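Local coordinates for homoaconitase large subunit (Methanocaldococcus jannaschii, PDB 4KP2), which forms, with its small-subunit partner, an iron-sulfur hydro-lyase that converts (R)-homocitrate through cis-homoaconitate to homoisocitrate, at residues P173-V178 / A209-G214; D223-L228 / G240-D245. One frame throughout, in Å; residues are numbered along the deposited sequence.

Contact 1. Residues P173-V178 / A209-G214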
loop_
_atom_site.group_PDB
_atom_site.type_symbol
_atom_site.label_atom_id
_atom_site.label_comp_id
_atom_site.label_asym_id
_atom_site.label_seq_id
_atom_site.Cartn_x
_atom_site.Cartn_y
_atom_site.Cartn_z
ATOM N N PRO A 173 -37.144 -14.417 -3.485
ATOM C CA PRO A 173 -37.486 -13.031 -3.156
ATOM C C PRO A 173 -38.431 -12.398 -4.166
ATOM O O PRO A 173 -38.546 -12.869 -5.297
ATOM C CB PRO A 173 -36.131 -12.328 -3.211
ATOM C CG PRO A 173 -35.377 -13.088 -4.248
ATOM C CD PRO A 173 -35.805 -14.525 -4.092
ATOM N N LYS A 174 -39.108 -11.336 -3.743
ATOM C CA LYS A 174 -39.901 -10.525 -4.652
ATOM C C LYS A 174 -38.949 -9.638 -5.441
ATOM O O LYS A 174 -37.796 -9.455 -5.049
ATOM C CB LYS A 174 -40.909 -9.677 -3.874
ATOM C CG LYS A 174 -41.913 -10.494 -3.074
ATOM C CD LYS A 174 -42.824 -9.603 -2.244
ATOM C CE LYS A 174 -43.820 -10.422 -1.438
ATOM N NZ LYS A 174 -44.679 -9.557 -0.583
ATOM N N THR A 175 -39.424 -9.092 -6.555
ATOM C CA THR A 175 -38.554 -8.322 -7.434
ATOM C C THR A 175 -39.048 -6.904 -7.693
ATOM O O THR A 175 -40.103 -6.700 -8.292
ATOM C CB THR A 175 -38.356 -9.031 -8.784
ATOM O OG1 THR A 175 -37.673 -10.274 -8.579
ATOM C CG2 THR A 175 -37.539 -8.162 -9.723
ATOM N N ILE A 176 -38.273 -5.926 -7.238
ATOM C CA ILE A 176 -38.519 -4.536 -7.590
ATOM C C ILE A 176 -37.797 -4.220 -8.899
ATOM O O ILE A 176 -36.568 -4.125 -8.945
ATOM C CB ILE A 176 -38.090 -3.575 -6.455
ATOM C CG1 ILE A 176 -37.913 -2.146 -6.978
ATOM C CG2 ILE A 176 -36.819 -4.067 -5.790
ATOM C CD1 ILE A 176 -39.204 -1.461 -7.354
ATOM N N ARG A 177 -38.575 -4.091 -9.968
ATOM C CA ARG A 177 -38.029 -3.830 -11.291
ATOM C C ARG A 177 -37.595 -2.376 -11.420
ATOM O O ARG A 177 -38.358 -1.463 -11.110
ATOM C CB ARG A 177 -39.068 -4.161 -12.361
ATOM C CG ARG A 177 -38.727 -3.645 -13.745
ATOM C CD ARG A 177 -37.676 -4.497 -14.429
ATOM N NE ARG A 177 -37.401 -4.007 -15.776
ATOM C CZ ARG A 177 -36.725 -4.684 -16.698
ATOM N NH1 ARG A 177 -36.253 -5.892 -16.424
ATOM N NH2 ARG A 177 -36.526 -4.155 -17.898
ATOM N N VAL A 178 -36.365 -2.170 -11.877
ATOM C CA VAL A 178 -35.838 -0.824 -12.066
ATOM C C VAL A 178 -35.445 -0.594 -13.521
ATOM O O VAL A 178 -34.366 -0.998 -13.956
ATOM C CB VAL A 178 -34.623 -0.559 -11.156
ATOM C CG1 VAL A 178 -34.119 0.863 -11.343
ATOM C CG2 VAL A 178 -34.988 -0.807 -9.702
ATOM N N ALA A 209 -35.325 -8.512 -4.432
ATOM C CA ALA A 209 -34.258 -8.509 -5.423
ATOM C C ALA A 209 -34.397 -7.330 -6.379
ATOM O O ALA A 209 -35.508 -6.902 -6.692
ATOM C CB ALA A 209 -34.251 -9.819 -6.196
ATOM N N ILE A 210 -33.265 -6.813 -6.843
ATOM C CA ILE A 210 -33.261 -5.684 -7.763
ATOM C C ILE A 210 -33.045 -6.153 -9.196
ATOM O O ILE A 210 -32.087 -6.868 -9.486
ATOM C CB ILE A 210 -32.153 -4.674 -7.414
ATOM C CG1 ILE A 210 -32.121 -4.401 -5.909
ATOM C CG2 ILE A 210 -32.350 -3.385 -8.194
ATOM C CD1 ILE A 210 -33.272 -3.561 -5.418
ATOM N N GLU A 211 -33.938 -5.749 -10.092
ATOM C CA GLU A 211 -33.813 -6.105 -11.500
ATOM C C GLU A 211 -33.663 -4.863 -12.369
ATOM O O GLU A 211 -34.632 -4.145 -12.616
ATOM C CB GLU A 211 -35.020 -6.926 -11.958
ATOM C CG GLU A 211 -34.976 -7.328 -13.423
ATOM C CD GLU A 211 -36.108 -8.260 -13.808
ATOM O OE1 GLU A 211 -36.677 -8.908 -12.904
ATOM O OE2 GLU A 211 -36.429 -8.342 -15.012
ATOM N N TYR A 212 -32.441 -4.613 -12.827
ATOM C CA TYR A 212 -32.170 -3.459 -13.674
ATOM C C TYR A 212 -32.475 -3.760 -15.136
ATOM O O TYR A 212 -32.135 -4.828 -15.647
ATOM C CB TYR A 212 -30.714 -3.012 -13.534
ATOM C CG TYR A 212 -30.325 -2.582 -12.138
ATOM C CD1 TYR A 212 -30.628 -1.308 -11.673
ATOM C CD2 TYR A 212 -29.644 -3.446 -11.291
ATOM C CE1 TYR A 212 -30.270 -0.909 -10.399
ATOM C CE2 TYR A 212 -29.282 -3.058 -10.017
ATOM C CZ TYR A 212 -29.595 -1.789 -9.576
ATOM O OH TYR A 212 -29.233 -1.405 -8.305
ATOM N N GLY A 213 -33.116 -2.808 -15.804
ATOM C CA GLY A 213 -33.432 -2.941 -17.212
ATOM C C GLY A 213 -33.520 -1.585 -17.881
ATOM O O GLY A 213 -33.280 -0.557 -17.249
ATOM N N GLY A 214 -33.866 -1.579 -19.162
ATOM C CA GLY A 214 -34.001 -0.339 -19.900
ATOM C C GLY A 214 -32.880 -0.129 -20.897
ATOM O O GLY A 214 -31.909 -0.885 -20.926
#
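Over one face of the Arg177 guanidinium lies CA of Gly213, 3.4 Å from NH2 and offset toward the rim, while the carboxylate of Glu211 stands at the edge. The Tyr212 ring carries CG2 of Ile210 over one face, again offset toward the rim, and Val178 CB approaches its CD1 obliquely at 4.1 Å. Guanidinium and carboxylate planes are 78° apart, nearly perpendicular, and NH1 of Arg177 reaches OE2 of Glu211 at 2.8 Å in a salt bridge whose hydrogen bond is bent and weak. The bend at chi2 (77°) turns the arginine chain along the sheet, so that its end comes nearer Glu211 and Gly213, whose lack of a side chain lets NH2 come so close. OE2 also bonds Tyr280, and NH2 pairs with Asp179. Both strands belong to a beta-alpha-beta crossover, strand 167-180, helix 189-200 and strand 208-213, with Val178 and Tyr212 turned to the side where that helix packs. The strands run parallel, 23° apart, and five backbone hydrogen bonds join them, from Lys174 O with Ala209 N (2.7 Å) to Val178 O with Gly213 N (2.9 Å). On the face that bears Val178 and Tyr212, Ile176 CG2 meets Ile210 CD1 at 3.6 Å. On the other face Thr175, its CG2 anti to the backbone N, lays that methyl against Glu211 CB and, at 3.4 Å, OE1.

Contact 2. Residues D223-L228 / G240-D245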
loop_
_atom_site.group_PDB
_atom_site.type_symbol
_atom_site.label_atom_id
_atom_site.label_comp_id
_atom_site.label_asym_id
_atom_site.label_seq_id
_atom_site.Cartn_x
_atom_site.Cartn_y
_atom_site.Cartn_z
ATOM N N ASP A 223 -18.639 -2.965 -16.808
ATOM C CA ASP A 223 -18.111 -2.095 -15.761
ATOM C C ASP A 223 -19.232 -1.289 -15.116
ATOM O O ASP A 223 -19.165 -0.945 -13.935
ATOM C CB ASP A 223 -17.042 -1.152 -16.321
ATOM C CG ASP A 223 -15.806 -1.891 -16.802
ATOM O OD1 ASP A 223 -15.606 -3.052 -16.387
ATOM O OD2 ASP A 223 -15.031 -1.309 -17.590
ATOM N N GLY A 224 -20.265 -0.992 -15.898
ATOM C CA GLY A 224 -21.413 -0.260 -15.397
ATOM C C GLY A 224 -22.412 -1.167 -14.707
ATOM O O GLY A 224 -23.004 -0.799 -13.691
ATOM N N ARG A 225 -22.600 -2.361 -15.260
ATOM C CA ARG A 225 -23.542 -3.324 -14.703
ATOM C C ARG A 225 -23.058 -3.870 -13.364
ATOM O O ARG A 225 -23.862 -4.187 -12.485
ATOM C CB ARG A 225 -23.788 -4.465 -15.690
ATOM C CG ARG A 225 -24.427 -4.014 -16.990
ATOM C CD ARG A 225 -24.694 -5.184 -17.916
ATOM N NE ARG A 225 -25.315 -4.749 -19.162
ATOM C CZ ARG A 225 -25.672 -5.570 -20.143
ATOM N NH1 ARG A 225 -25.471 -6.876 -20.025
ATOM N NH2 ARG A 225 -26.232 -5.086 -21.244
ATOM N N LEU A 226 -21.742 -3.976 -13.216
ATOM C CA LEU A 226 -21.145 -4.403 -11.956
ATOM C C LEU A 226 -21.424 -3.385 -10.857
ATOM O O LEU A 226 -21.644 -3.748 -9.702
ATOM C CB LEU A 226 -19.636 -4.598 -12.113
ATOM C CG LEU A 226 -19.127 -6.037 -12.221
ATOM C CD1 LEU A 226 -19.781 -6.763 -13.384
ATOM C CD2 LEU A 226 -17.613 -6.053 -12.357
ATOM N N THR A 227 -21.410 -2.109 -11.227
ATOM C CA THR A 227 -21.643 -1.029 -10.276
ATOM C C THR A 227 -23.087 -1.015 -9.783
ATOM O O THR A 227 -23.346 -0.837 -8.592
ATOM C CB THR A 227 -21.308 0.341 -10.897
ATOM O OG1 THR A 227 -19.941 0.351 -11.326
ATOM C CG2 THR A 227 -21.526 1.456 -9.886
ATOM N N LEU A 228 -24.023 -1.208 -10.707
ATOM C CA LEU A 228 -25.444 -1.189 -10.378
ATOM C C LEU A 228 -25.839 -2.327 -9.441
ATOM O O LEU A 228 -26.629 -2.134 -8.517
ATOM C CB LEU A 228 -26.293 -1.239 -11.651
ATOM C CG LEU A 228 -26.861 0.093 -12.146
ATOM C CD1 LEU A 228 -25.758 1.126 -12.318
ATOM C CD2 LEU A 228 -27.625 -0.102 -13.446
ATOM N N GLY A 240 -28.986 -7.826 -6.528
ATOM C CA GLY A 240 -29.274 -7.042 -7.713
ATOM C C GLY A 240 -28.864 -7.819 -8.945
ATOM O O GLY A 240 -27.711 -8.230 -9.065
ATOM N N VAL A 241 -29.803 -8.028 -9.862
ATOM C CA VAL A 241 -29.537 -8.852 -11.036
ATOM C C VAL A 241 -29.841 -8.124 -12.348
ATOM O O VAL A 241 -30.812 -7.372 -12.450
ATOM C CB VAL A 241 -30.308 -10.197 -10.965
ATOM C CG1 VAL A 241 -31.811 -9.970 -11.051
ATOM C CG2 VAL A 241 -29.836 -11.152 -12.053
ATOM N N ILE A 242 -28.985 -8.340 -13.343
ATOM C CA ILE A 242 -29.163 -7.755 -14.666
ATOM C C ILE A 242 -29.179 -8.847 -15.732
ATOM O O ILE A 242 -28.332 -9.742 -15.727
ATOM C CB ILE A 242 -28.051 -6.735 -14.985
ATOM C CG1 ILE A 242 -28.179 -5.513 -14.075
ATOM C CG2 ILE A 242 -28.107 -6.307 -16.442
ATOM C CD1 ILE A 242 -27.169 -4.431 -14.360
ATOM N N GLU A 243 -30.150 -8.767 -16.638
ATOM C CA GLU A 243 -30.302 -9.744 -17.708
ATOM C C GLU A 243 -29.055 -9.821 -18.585
ATOM O O GLU A 243 -28.502 -8.797 -18.987
ATOM C CB GLU A 243 -31.528 -9.404 -18.555
ATOM C CG GLU A 243 -31.855 -10.421 -19.635
ATOM C CD GLU A 243 -33.121 -10.073 -20.391
ATOM O OE1 GLU A 243 -34.213 -10.149 -19.790
ATOM O OE2 GLU A 243 -33.022 -9.715 -21.583
ATOM N N ALA A 244 -28.620 -11.044 -18.873
ATOM C CA ALA A 244 -27.412 -11.267 -19.657
ATOM C C ALA A 244 -27.661 -11.067 -21.148
ATOM O O ALA A 244 -28.685 -11.493 -21.680
ATOM C CB ALA A 244 -26.863 -12.660 -19.395
ATOM N N ASP A 245 -26.715 -10.417 -21.816
ATOM C CA ASP A 245 -26.822 -10.175 -23.248
ATOM C C ASP A 245 -25.469 -10.340 -23.926
ATOM O O ASP A 245 -24.532 -10.875 -23.334
ATOM C CB ASP A 245 -27.377 -8.775 -23.514
ATOM C CG ASP A 245 -26.444 -7.679 -23.040
ATOM O OD1 ASP A 245 -25.647 -7.933 -22.113
ATOM O OD2 ASP A 245 -26.510 -6.562 -23.595
#
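Residues 223-228, within helix 222-230, pass over residues 240-245, which continue strand 239-242, Arg225 and Ile242 lying closest with their CA atoms 7.2 Å apart, and no backbone hydrogen bond links the two segments. Side chains therefore make the contact. CD1 of Ile242 touches CB of Arg225 at 3.6 Å and, more loosely, CB of Leu228, while its CG2 lies near CD of the arginine. With CG beside the backbone N (chi1 -63°) and the chain extended as far as NE, Arg225 passes Ile242 and carries its guanidinium to Asp245. The helix lies in the connection between the adjacent parallel strands 208-213 and 239-242, a beta-alpha-beta arrangement, and packs on the second of them. Asp245 occupies the N-cap position of helix 246-254, its carboxylate capping a backbone N there. An alanine at Ile242 would remove both arms that line the arginine's aliphatic chain, and is likely to open a gap under the helix and leave Arg225 freer to shift against Asp245. In the salt bridge the guanidinium and carboxylate planes are 30° apart. NH2 bonds OD2 at 2.8 Å, meeting that oxygen from above the carboxylate plane; NH1 points to OD1 too, but at a separation too short to be reliable. OD1 also bonds Thr248 OG1, and NE of the buried guanidinium donates to Val217 O.

Overall arrangement
Followed from the N terminus, the chain first lays down 173-178, crosses over through helix 189-200 and returns at 209-214, where contact 1 closes a loop of some thirty residues. It then passes through the short helix 215-219 into helix 222-230 and comes back as strand 239-242, so that contact 2 closes a shorter loop of eleven residues. The two are in series, neither enclosing nor crossing the other, with centres about 11 Å apart. Strand 208-213 lies between strands 167-180 and 239-242 in one mixed sheet, and Ile210 O probably bonds Val241 N across its second edge. A weak hydrogen bond from Tyr212 OH to Leu228 O ties strand 208-213 to helix 222-230.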